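Local atomic coordinates of CarG (Serratia, PDB entry 4O7J), a protein that probably contributes to the intrinsic carbapenem resistance of its Serratia host and is structurally related to lysozyme inhibitors. Residues 21-26 with 49-54; 40-45 with 126-131. All coordinates share one frame; numbering follows the deposited sequence.

Contact 1 of 2, residues 21-26 with 49-54; sequences KDYVVL and GGYSIM. With NA (sodium ion), chain C.
Tyr23 and Tyr51 lie ring on ring in an offset stack, their centroids 4.2 Å apart and their planes tilted by only 12°. The side chains cross at about a right angle while the rings stay nearly parallel and displaced, Tyr51 CE2 lying over the face of Tyr23 toward its rim and Tyr23 CZ 3.5 Å from Tyr51 CZ. In both, CG lies beside the backbone N (chi1 -61° for Tyr23, -73° for Tyr51), and each ring continues the direction its CB already takes toward the other. The hydroxyl of Tyr23 lies above the rim of the neighbouring ring, OH 3.4 Å from Tyr51 CZ, and accepts a hydrogen bond from the backbone N of Val10 of the second subunit; the stack is therefore part of the dimer contact. Strands 22-29 and 51-53 flank strand 37-45 in one antiparallel sheet, and the tyrosines meet across that middle strand, where His45 stacks on Tyr51. On the other side of strand 22-29, Asp22 closes a DxNxDG loop whose first four ligands are spaced as in an EF-hand, although the bidentate carboxylate comes at the ninth position, not the twelfth; the ion modelled is sodium. OD1 and OD2 of Asp22 lie 2.5 and 2.4 Å from it. Asp14, Asn16, Asp18, the carbonyl of Leu20 and a water at 2.2 Å from the ion complete the shell, while His45 N donates to Asp22 OD1.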
loop_
_atom_site.group_PDB
_atom_site.type_symbol
_atom_site.label_atom_id
_atom_site.label_comp_id
_atom_site.label_asym_id
_atom_site.label_seq_id
_atom_site.Cartn_x
_atom_site.Cartn_y
_atom_site.Cartn_z
ATOM N N LYS A 21 -17.287 8.382 0.626
ATOM C CA LYS A 21 -15.910 8.888 0.660
ATOM C C LYS A 21 -14.926 7.701 0.672
ATOM O O LYS A 21 -15.057 6.773 1.433
ATOM C CB LYS A 21 -15.644 9.810 1.856
ATOM C CG LYS A 21 -16.481 11.074 1.860
ATOM C CD LYS A 21 -15.989 12.164 0.918
ATOM C CE LYS A 21 -16.763 13.444 1.234
ATOM N NZ LYS A 21 -17.258 14.082 0.003
ATOM N N ASP A 22 -13.954 7.782 -0.208
ATOM C CA ASP A 22 -12.820 6.881 -0.273
ATOM C C ASP A 22 -11.578 7.482 0.322
ATOM O O ASP A 22 -11.601 8.655 0.759
ATOM C CB ASP A 22 -12.618 6.605 -1.747
ATOM C CG ASP A 22 -13.926 6.302 -2.435
ATOM O OD1 ASP A 22 -14.652 5.400 -1.966
ATOM O OD2 ASP A 22 -14.273 6.975 -3.429
ATOM N N TYR A 23 -10.478 6.725 0.354
ATOM C CA TYR A 23 -9.236 7.265 0.925
ATOM C C TYR A 23 -8.226 7.388 -0.162
ATOM O O TYR A 23 -8.021 6.419 -0.980
ATOM C CB TYR A 23 -8.580 6.340 1.923
ATOM C CG TYR A 23 -9.335 5.952 3.163
ATOM C CD1 TYR A 23 -10.287 6.740 3.760
ATOM C CD2 TYR A 23 -8.992 4.719 3.780
ATOM C CE1 TYR A 23 -10.930 6.317 4.990
ATOM C CE2 TYR A 23 -9.608 4.311 4.935
ATOM C CZ TYR A 23 -10.564 5.108 5.542
ATOM O OH TYR A 23 -11.060 4.563 6.700
ATOM N N VAL A 24 -7.587 8.551 -0.217
ATOM C CA VAL A 24 -6.317 8.713 -0.990
ATOM C C VAL A 24 -5.297 9.044 0.054
ATOM O O VAL A 24 -5.380 10.111 0.721
ATOM C CB VAL A 24 -6.409 9.840 -2.006
ATOM C CG1 VAL A 24 -5.128 9.953 -2.811
ATOM C CG2 VAL A 24 -7.616 9.620 -2.864
ATOM N N VAL A 25 -4.320 8.172 0.229
ATOM C CA VAL A 25 -3.342 8.361 1.240
ATOM C C VAL A 25 -2.053 8.811 0.595
ATOM O O VAL A 25 -1.457 8.104 -0.260
ATOM C CB VAL A 25 -3.109 7.084 2.090
ATOM C CG1 VAL A 25 -2.169 7.418 3.210
ATOM C CG2 VAL A 25 -4.433 6.584 2.651
ATOM N N LEU A 26 -1.607 9.998 0.994
ATOM C CA LEU A 26 -0.319 10.521 0.568
ATOM C C LEU A 26 0.702 10.266 1.656
ATOM O O LEU A 26 0.547 10.745 2.808
ATOM C CB LEU A 26 -0.475 12.021 0.340
ATOM C CG LEU A 26 0.803 12.783 -0.021
ATOM C CD1 LEU A 26 1.323 12.244 -1.339
ATOM C CD2 LEU A 26 0.561 14.316 0.016
ATOM N N GLY A 49 -19.105 -1.541 4.013
ATOM C CA GLY A 49 -18.255 -0.876 5.020
ATOM C C GLY A 49 -16.760 -1.218 4.889
ATOM O O GLY A 49 -15.940 -0.629 5.558
ATOM N N GLY A 50 -16.437 -2.234 4.103
ATOM C CA GLY A 50 -15.075 -2.640 3.842
ATOM C C GLY A 50 -14.418 -1.576 2.972
ATOM O O GLY A 50 -15.109 -0.791 2.328
ATOM N N TYR A 51 -13.095 -1.552 2.967
ATOM C CA TYR A 51 -12.342 -0.756 2.004
ATOM C C TYR A 51 -11.604 -1.662 1.048
ATOM O O TYR A 51 -11.077 -2.716 1.443
ATOM C CB TYR A 51 -11.355 0.206 2.714
ATOM C CG TYR A 51 -12.048 1.327 3.344
ATOM C CD1 TYR A 51 -12.668 1.176 4.572
ATOM C CD2 TYR A 51 -12.169 2.557 2.700
ATOM C CE1 TYR A 51 -13.375 2.212 5.151
ATOM C CE2 TYR A 51 -12.885 3.597 3.269
ATOM C CZ TYR A 51 -13.455 3.415 4.510
ATOM O OH TYR A 51 -14.159 4.457 5.088
ATOM N N SER A 52 -11.573 -1.282 -0.223
ATOM C CA SER A 52 -10.968 -2.077 -1.253
ATOM C C SER A 52 -9.688 -1.352 -1.764
ATOM O O SER A 52 -9.758 -0.218 -2.314
ATOM C CB SER A 52 -12.000 -2.225 -2.334
ATOM O OG SER A 52 -11.659 -3.164 -3.348
ATOM N N ILE A 53 -8.540 -1.951 -1.588
ATOM C CA ILE A 53 -7.282 -1.321 -1.983
ATOM C C ILE A 53 -7.098 -1.487 -3.495
ATOM O O ILE A 53 -7.200 -2.584 -4.033
ATOM C CB ILE A 53 -6.092 -1.828 -1.114
ATOM C CG1 ILE A 53 -4.801 -1.028 -1.438
ATOM C CG2 ILE A 53 -5.825 -3.320 -1.319
ATOM C CD1 ILE A 53 -3.592 -1.370 -0.570
ATOM N N MET A 54 -6.876 -0.392 -4.206
ATOM C CA MET A 54 -6.686 -0.413 -5.606
ATOM C C MET A 54 -5.230 -0.808 -5.981
ATOM O O MET A 54 -4.291 -0.306 -5.407
ATOM C CB MET A 54 -7.019 0.957 -6.237
ATOM C CG MET A 54 -8.449 1.367 -6.062
ATOM S SD MET A 54 -8.756 2.963 -6.853
ATOM C CE MET A 54 -8.670 2.476 -8.579
HETATM NA NA NA C . -16.574 6.295 -3.376
HETATM O O HOH W 1 -17.088 4.169 -2.970
#

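Contact 2 of 2, residues 40-45 with 126-131; sequences LTFFIH and YEWSMS
Phe42 and Ile44 reach from strand 37-45 to Trp128 and Tyr126 on strand 126-135, joining the two antiparallel sheets that face each other in a sandwich-like arrangement. The backbones stay well apart, with the CA of Phe42 9.5 Å from the CA of Glu127, and the gap closes to 7.6 Å between the CA atoms of Ile44 and Tyr126. The four residues that touch are buried, and the contact is made by side chains alone.

The aromatic part is a T-shaped pair in which the indole of Trp128 turns its edge to the face of Phe42, the planes standing at 69°. The NE1 end leads, coming within 3.6 Å of Phe42 CD1, and Trp128 CZ2 meets Phe42 CE2 at 3.7 Å; NE1 is near the centre of the phenyl ring and CZ2 over its rim, on the same face. Met54, just past strand 51-53, packs against Phe42, Tyr126 and Trp128.

The aliphatic part is a CH-pi contact between Ile44 and Tyr126. With CG1 beside the backbone N (chi1 -63°), the other branch, CG2, is left to extend over the phenol ring, while CG1 rests 4.1 Å from Tyr126 CG nearer the root of the side chain. Phe114 of strand 107-116 also touches Ile44 from the facing sheet. The CG2 methyl stands 3.9 Å from the centroid of the Tyr126 ring, 11° from the ring normal.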
loop_
_atom_site.group_PDB
_atom_site.type_symbol
_atom_site.label_atom_id
_atom_site.label_comp_id
_atom_site.label_asym_id
_atom_site.label_seq_id
_atom_site.Cartn_x
_atom_site.Cartn_y
_atom_site.Cartn_z
ATOM N N LEU A 40 1.229 7.480 -3.464
ATOM C CA LEU A 40 -0.225 7.547 -3.286
ATOM C C LEU A 40 -0.799 6.104 -3.183
ATOM O O LEU A 40 -0.509 5.251 -4.047
ATOM C CB LEU A 40 -0.850 8.162 -4.519
ATOM C CG LEU A 40 -0.384 9.573 -4.787
ATOM C CD1 LEU A 40 -0.974 10.068 -6.109
ATOM C CD2 LEU A 40 -0.827 10.510 -3.681
ATOM N N THR A 41 -1.648 5.891 -2.211
ATOM C CA THR A 41 -2.348 4.610 -2.015
ATOM C C THR A 41 -3.872 4.919 -1.992
ATOM O O THR A 41 -4.293 5.876 -1.339
ATOM C CB THR A 41 -1.855 3.915 -0.715
ATOM O OG1 THR A 41 -0.418 3.888 -0.665
ATOM C CG2 THR A 41 -2.362 2.424 -0.691
ATOM N N PHE A 42 -4.662 4.162 -2.771
ATOM C CA PHE A 42 -6.101 4.364 -2.984
ATOM C C PHE A 42 -6.919 3.259 -2.360
ATOM O O PHE A 42 -6.683 2.104 -2.575
ATOM C CB PHE A 42 -6.436 4.465 -4.453
ATOM C CG PHE A 42 -5.777 5.642 -5.172
ATOM C CD1 PHE A 42 -4.526 5.478 -5.725
ATOM C CD2 PHE A 42 -6.421 6.840 -5.282
ATOM C CE1 PHE A 42 -3.870 6.512 -6.329
ATOM C CE2 PHE A 42 -5.805 7.903 -5.924
ATOM C CZ PHE A 42 -4.509 7.741 -6.406
ATOM N N PHE A 43 -7.924 3.657 -1.581
ATOM C CA PHE A 43 -8.824 2.730 -0.962
ATOM C C PHE A 43 -10.246 3.160 -1.238
ATOM O O PHE A 43 -10.672 4.208 -0.699
ATOM C CB PHE A 43 -8.623 2.659 0.562
ATOM C CG PHE A 43 -7.238 2.292 0.985
ATOM C CD1 PHE A 43 -6.290 3.253 1.145
ATOM C CD2 PHE A 43 -6.922 0.986 1.367
ATOM C CE1 PHE A 43 -5.048 2.936 1.567
ATOM C CE2 PHE A 43 -5.641 0.652 1.762
ATOM C CZ PHE A 43 -4.685 1.626 1.831
ATOM N N ILE A 44 -11.013 2.271 -1.863
ATOM C CA ILE A 44 -12.399 2.547 -2.277
ATOM C C ILE A 44 -13.378 2.002 -1.217
ATOM O O ILE A 44 -13.249 0.848 -0.751
ATOM C CB ILE A 44 -12.736 1.912 -3.579
ATOM C CG1 ILE A 44 -11.855 2.490 -4.701
ATOM C CG2 ILE A 44 -14.223 2.132 -3.891
ATOM C CD1 ILE A 44 -11.926 4.006 -4.846
ATOM N N HIS A 45 -14.244 2.853 -0.785
ATOM C CA HIS A 45 -15.159 2.498 0.303
ATOM C C HIS A 45 -16.281 1.613 -0.317
ATOM O O HIS A 45 -16.923 2.013 -1.283
ATOM C CB HIS A 45 -15.692 3.794 0.863
ATOM C CG HIS A 45 -16.517 3.662 2.107
ATOM N ND1 HIS A 45 -16.847 4.756 2.884
ATOM C CD2 HIS A 45 -17.072 2.591 2.722
ATOM C CE1 HIS A 45 -17.553 4.362 3.931
ATOM N NE2 HIS A 45 -17.720 3.057 3.847
ATOM N N TYR A 126 -11.901 -2.734 -8.703
ATOM C CA TYR A 126 -11.628 -1.278 -8.851
ATOM C C TYR A 126 -10.210 -1.068 -9.307
ATOM O O TYR A 126 -9.241 -1.552 -8.660
ATOM C CB TYR A 126 -11.805 -0.542 -7.529
ATOM C CG TYR A 126 -13.155 -0.719 -6.892
ATOM C CD1 TYR A 126 -14.324 -0.279 -7.505
ATOM C CD2 TYR A 126 -13.261 -1.320 -5.678
ATOM C CE1 TYR A 126 -15.556 -0.414 -6.893
ATOM C CE2 TYR A 126 -14.483 -1.532 -5.101
ATOM C CZ TYR A 126 -15.629 -1.068 -5.709
ATOM O OH TYR A 126 -16.827 -1.219 -5.091
ATOM N N GLU A 127 -10.047 -0.379 -10.447
ATOM C CA GLU A 127 -8.707 -0.102 -10.989
ATOM C C GLU A 127 -8.621 1.259 -11.703
ATOM O O GLU A 127 -9.625 1.843 -12.055
ATOM C CB GLU A 127 -8.233 -1.218 -11.950
ATOM C CG GLU A 127 -8.943 -1.086 -13.265
ATOM C CD GLU A 127 -8.835 -2.297 -14.207
ATOM O OE1 GLU A 127 -8.195 -3.323 -13.860
ATOM O OE2 GLU A 127 -9.456 -2.170 -15.298
ATOM N N TRP A 128 -7.392 1.720 -11.896
ATOM C CA TRP A 128 -7.079 2.857 -12.735
ATOM C C TRP A 128 -6.793 2.286 -14.141
ATOM O O TRP A 128 -5.875 1.465 -14.360
ATOM C CB TRP A 128 -5.879 3.566 -12.208
ATOM C CG TRP A 128 -6.146 4.332 -10.977
ATOM C CD1 TRP A 128 -5.744 4.015 -9.754
ATOM C CD2 TRP A 128 -6.922 5.541 -10.869
ATOM N NE1 TRP A 128 -6.173 4.938 -8.870
ATOM C CE2 TRP A 128 -6.922 5.888 -9.504
ATOM C CE3 TRP A 128 -7.654 6.325 -11.767
ATOM C CZ2 TRP A 128 -7.534 7.012 -9.034
ATOM C CZ3 TRP A 128 -8.299 7.448 -11.319
ATOM C CH2 TRP A 128 -8.257 7.797 -9.931
ATOM N N SER A 129 -7.649 2.667 -15.089
ATOM C CA SER A 129 -7.591 2.133 -16.403
ATOM C C SER A 129 -7.068 3.174 -17.342
ATOM O O SER A 129 -7.583 4.284 -17.398
ATOM C CB SER A 129 -9.006 1.705 -16.867
ATOM O OG SER A 129 -9.020 1.305 -18.227
ATOM N N MET A 130 -6.059 2.816 -18.125
ATOM C CA MET A 130 -5.441 3.785 -19.020
ATOM C C MET A 130 -6.450 4.309 -20.051
ATOM O O MET A 130 -7.117 3.532 -20.716
ATOM C CB MET A 130 -4.206 3.183 -19.703
ATOM C CG MET A 130 -3.541 4.212 -20.598
ATOM S SD MET A 130 -1.994 3.689 -21.286
ATOM C CE MET A 130 -2.285 1.963 -21.682
ATOM N N SER A 131 -6.603 5.599 -20.116
ATOM C CA SER A 131 -7.436 6.290 -21.134
ATOM C C SER A 131 -6.627 6.628 -22.377
ATOM O O SER A 131 -7.056 6.367 -23.533
ATOM C CB SER A 131 -8.078 7.565 -20.613
ATOM O OG SER A 131 -8.752 7.301 -19.414
#

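Strand 37-45 ties the contacts together: contact 1 joins the strands that flank it, and contact 2 uses the sheet face it turns to the core. Their centres are 9 Å apart. Tyr23 N lies 2.7 Å from Phe43 O and Ser52 N 2.8 Å from Ile44 O, both probable hydrogen bonds that stitch the neighbours to this strand. Met54, from segment 49-54, reaches across to the second sheet, its CE 3.4 Å from Glu127 C. The sodium ion held by Asp22 is about 5 Å from the side chain of Ile44, which also touches Asp22, so the metal site lies next to contact 2. Phe43, of the same strand, faces the second subunit, as does the tyrosine stack.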